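PDB 5U22: N2152 from Neocallimastix frontalis, which is a family 39 glycoside hydrolase from an anaerobic rumen fungus, probably cleaving arabinosyl linkages in rare arabinose-containing substrates. Local coordinates for residues Asp83-Ala88 with Arg125-Asp130. Residues are numbered along the deposited sequence; the frame is centred on the assembly and turned at random.
Sequences DVIKVA and RSFIND
Phe127 reaches across from helix 117-134 to meet Val84 and Ile85, and CE1 of its ring does most of the touching. Val84 CG1 sits 3.6 Å from Phe127 CE1 and not much farther from CZ, the two side chains crossing at about a right angle. Ile85 runs past the ring in the opposite direction, its CG1 4.1 Å from Phe127 CE1. Ile85 CD1 carries on to the backbone of Asp130, 3.7 Å from Asp130 C, and also touches Asp130 CB. With chi1 at 168°, Phe127 holds CG anti to its backbone N, which swings the ring across toward helix 84-91. The segment axes approach to 12.1 Å and run nearly parallel, 21° apart, as neighbouring helices do on the outside of a TIM barrel. Underneath lies the parallel sheet, where Val84 and Phe127 both rest on Ile101 of strand 98-102. Asp130 OD2 forms a salt bridge with Arg72 NH2. At the start of helix 84-91, Asp83 is the N-cap: Lys86 N donates to the anti lone pair of Asp83 OD1, 2.9 Å away, and Asp83 N makes a hydrogen bond to Glu49 OE2.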
ATOM      1  N   ASP A  83       4.530 -13.521 -13.400  1.00 15.64           N
ATOM      2  CA  ASP A  83       5.458 -12.838 -14.297  1.00 14.78           C
ATOM      3  C   ASP A  83       5.075 -11.374 -14.476  1.00 17.18           C
ATOM      4  O   ASP A  83       3.954 -11.061 -14.882  1.00 20.83           O
ATOM      5  CB  ASP A  83       5.486 -13.549 -15.647  1.00 16.88           C
ATOM      6  CG  ASP A  83       6.422 -12.883 -16.637  1.00 20.53           C
ATOM      7  OD1 ASP A  83       5.974 -11.949 -17.334  1.00 25.92           O
ATOM      8  OD2 ASP A  83       7.595 -13.303 -16.726  1.00 26.62           O
ATOM      9  N   VAL A  84       6.016 -10.477 -14.168  1.00 15.79           N
ATOM     10  CA  VAL A  84       5.687  -9.057 -14.109  1.00 14.37           C
ATOM     11  C   VAL A  84       5.369  -8.501 -15.488  1.00 15.67           C
ATOM     12  O   VAL A  84       4.577  -7.562 -15.607  1.00 16.73           O
ATOM     13  CB  VAL A  84       6.822  -8.266 -13.438  1.00 16.47           C
ATOM     14  CG1 VAL A  84       8.083  -8.242 -14.335  1.00 17.84           C
ATOM     15  CG2 VAL A  84       6.350  -6.838 -13.071  1.00 14.70           C
ATOM     16  N   ILE A  85       5.960  -9.053 -16.551  1.00 14.15           N
ATOM     17  CA  ILE A  85       5.631  -8.537 -17.877  1.00 17.74           C
ATOM     18  C   ILE A  85       4.193  -8.891 -18.240  1.00 18.48           C
ATOM     19  O   ILE A  85       3.456  -8.058 -18.785  1.00 18.21           O
ATOM     20  CB  ILE A  85       6.639  -9.042 -18.927  1.00 18.39           C
ATOM     21  CG1 ILE A  85       8.002  -8.387 -18.676  1.00 19.50           C
ATOM     22  CG2 ILE A  85       6.139  -8.707 -20.330  1.00 23.12           C
ATOM     23  CD1 ILE A  85       9.090  -8.808 -19.634  1.00 19.16           C
ATOM     24  N   LYS A  86       3.769 -10.123 -17.933  1.00 18.13           N
ATOM     25  CA  LYS A  86       2.372 -10.498 -18.123  1.00 19.66           C
ATOM     26  C   LYS A  86       1.452  -9.687 -17.221  1.00 19.61           C
ATOM     27  O   LYS A  86       0.344  -9.316 -17.627  1.00 17.44           O
ATOM     28  CB  LYS A  86       2.170 -11.995 -17.865  1.00 20.41           C
ATOM     29  CG  LYS A  86       2.915 -12.939 -18.819  1.00 21.56           C
ATOM     30  CD  LYS A  86       2.987 -12.391 -20.253  1.00 33.65           C
ATOM     31  CE  LYS A  86       1.665 -12.494 -21.004  1.00 36.69           C
ATOM     32  NZ  LYS A  86       1.445 -11.315 -21.906  1.00 44.08           N
ATOM     33  N   VAL A  87       1.880  -9.409 -15.987  1.00 17.96           N
ATOM     34  CA  VAL A  87       1.028  -8.646 -15.077  1.00 16.83           C
ATOM     35  C   VAL A  87       0.894  -7.209 -15.563  1.00 19.84           C
ATOM     36  O   VAL A  87      -0.207  -6.635 -15.569  1.00 18.78           O
ATOM     37  CB  VAL A  87       1.585  -8.718 -13.644  1.00 18.07           C
ATOM     38  CG1 VAL A  87       0.854  -7.740 -12.727  1.00 17.16           C
ATOM     39  CG2 VAL A  87       1.466 -10.136 -13.110  1.00 17.46           C
ATOM     40  N   ALA A  88       2.016  -6.607 -15.988  1.00 17.44           N
ATOM     41  CA  ALA A  88       1.976  -5.258 -16.543  1.00 15.60           C
ATOM     42  C   ALA A  88       1.048  -5.180 -17.748  1.00 18.64           C
ATOM     43  O   ALA A  88       0.355  -4.173 -17.938  1.00 15.78           O
ATOM     44  CB  ALA A  88       3.386  -4.801 -16.920  1.00 16.81           C
ATOM     45  N   ARG A 125      20.145  -9.075 -17.174  1.00 15.78           N
ATOM     46  CA  ARG A 125      20.248  -8.597 -18.554  1.00 19.26           C
ATOM     47  C   ARG A 125      19.175  -9.218 -19.434  1.00 16.75           C
ATOM     48  O   ARG A 125      18.566  -8.534 -20.263  1.00 18.40           O
ATOM     49  CB  ARG A 125      21.620  -8.914 -19.142  1.00 17.56           C
ATOM     50  CG  ARG A 125      22.757  -8.082 -18.626  1.00 20.75           C
ATOM     51  CD  ARG A 125      24.055  -8.546 -19.303  1.00 18.69           C
ATOM     52  NE  ARG A 125      25.225  -7.943 -18.689  1.00 18.92           N
ATOM     53  CZ  ARG A 125      25.607  -6.693 -18.914  1.00 24.86           C
ATOM     54  NH1 ARG A 125      24.896  -5.918 -19.720  1.00 24.64           N
ATOM     55  NH2 ARG A 125      26.692  -6.210 -18.330  1.00 21.33           N
ATOM     56  N   SER A 126      18.966 -10.529 -19.300  1.00 16.54           N
ATOM     57  CA  SER A 126      17.911 -11.187 -20.064  1.00 19.57           C
ATOM     58  C   SER A 126      16.544 -10.608 -19.725  1.00 18.79           C
ATOM     59  O   SER A 126      15.721 -10.389 -20.624  1.00 16.94           O
ATOM     60  CB  SER A 126      17.931 -12.694 -19.811  1.00 15.63           C
ATOM     61  OG  SER A 126      16.829 -13.315 -20.448  1.00 17.65           O
ATOM     62  N   PHE A 127      16.284 -10.326 -18.440  1.00 16.14           N
ATOM     63  CA  PHE A 127      14.994  -9.742 -18.086  1.00 16.04           C
ATOM     64  C   PHE A 127      14.837  -8.354 -18.698  1.00 14.96           C
ATOM     65  O   PHE A 127      13.773  -8.014 -19.228  1.00 16.80           O
ATOM     66  CB  PHE A 127      14.802  -9.653 -16.573  1.00 16.82           C
ATOM     67  CG  PHE A 127      13.631  -8.795 -16.207  1.00 16.38           C
ATOM     68  CD1 PHE A 127      12.337  -9.277 -16.375  1.00 18.70           C
ATOM     69  CD2 PHE A 127      13.811  -7.471 -15.823  1.00 18.88           C
ATOM     70  CE1 PHE A 127      11.239  -8.462 -16.111  1.00 17.73           C
ATOM     71  CE2 PHE A 127      12.716  -6.649 -15.558  1.00 14.74           C
ATOM     72  CZ  PHE A 127      11.430  -7.146 -15.705  1.00 16.02           C
ATOM     73  N   ILE A 128      15.885  -7.527 -18.609  1.00 15.93           N
ATOM     74  CA  ILE A 128      15.789  -6.155 -19.108  1.00 16.40           C
ATOM     75  C   ILE A 128      15.584  -6.140 -20.616  1.00 17.58           C
ATOM     76  O   ILE A 128      14.854  -5.299 -21.151  1.00 16.92           O
ATOM     77  CB  ILE A 128      17.030  -5.353 -18.693  1.00 17.36           C
ATOM     78  CG1 ILE A 128      17.016  -5.160 -17.179  1.00 17.64           C
ATOM     79  CG2 ILE A 128      17.043  -3.997 -19.372  1.00 16.99           C
ATOM     80  CD1 ILE A 128      15.777  -4.446 -16.677  1.00 16.60           C
ATOM     81  N   ASN A 129      16.220  -7.067 -21.325  1.00 18.93           N
ATOM     82  CA  ASN A 129      15.961  -7.204 -22.755  1.00 18.21           C
ATOM     83  C   ASN A 129      14.483  -7.483 -23.023  1.00 22.34           C
ATOM     84  O   ASN A 129      13.861  -6.837 -23.876  1.00 21.38           O
ATOM     85  CB  ASN A 129      16.834  -8.309 -23.336  1.00 17.60           C
ATOM     86  CG  ASN A 129      16.494  -8.614 -24.779  1.00 34.44           C
ATOM     87  OD1 ASN A 129      16.849  -7.855 -25.685  1.00 39.06           O
ATOM     88  ND2 ASN A 129      15.809  -9.733 -25.006  1.00 32.52           N
ATOM     89  N   ASP A 130      13.901  -8.446 -22.296  1.00 17.79           N
ATOM     90  CA  ASP A 130      12.487  -8.762 -22.491  1.00 15.72           C
ATOM     91  C   ASP A 130      11.601  -7.598 -22.080  1.00 23.34           C
ATOM     92  O   ASP A 130      10.566  -7.347 -22.710  1.00 22.61           O
ATOM     93  CB  ASP A 130      12.104 -10.012 -21.700  1.00 17.07           C
ATOM     94  CG  ASP A 130      12.790 -11.263 -22.214  1.00 26.12           C
ATOM     95  OD1 ASP A 130      13.322 -11.230 -23.346  1.00 28.38           O
ATOM     96  OD2 ASP A 130      12.788 -12.283 -21.496  1.00 21.96           O
TER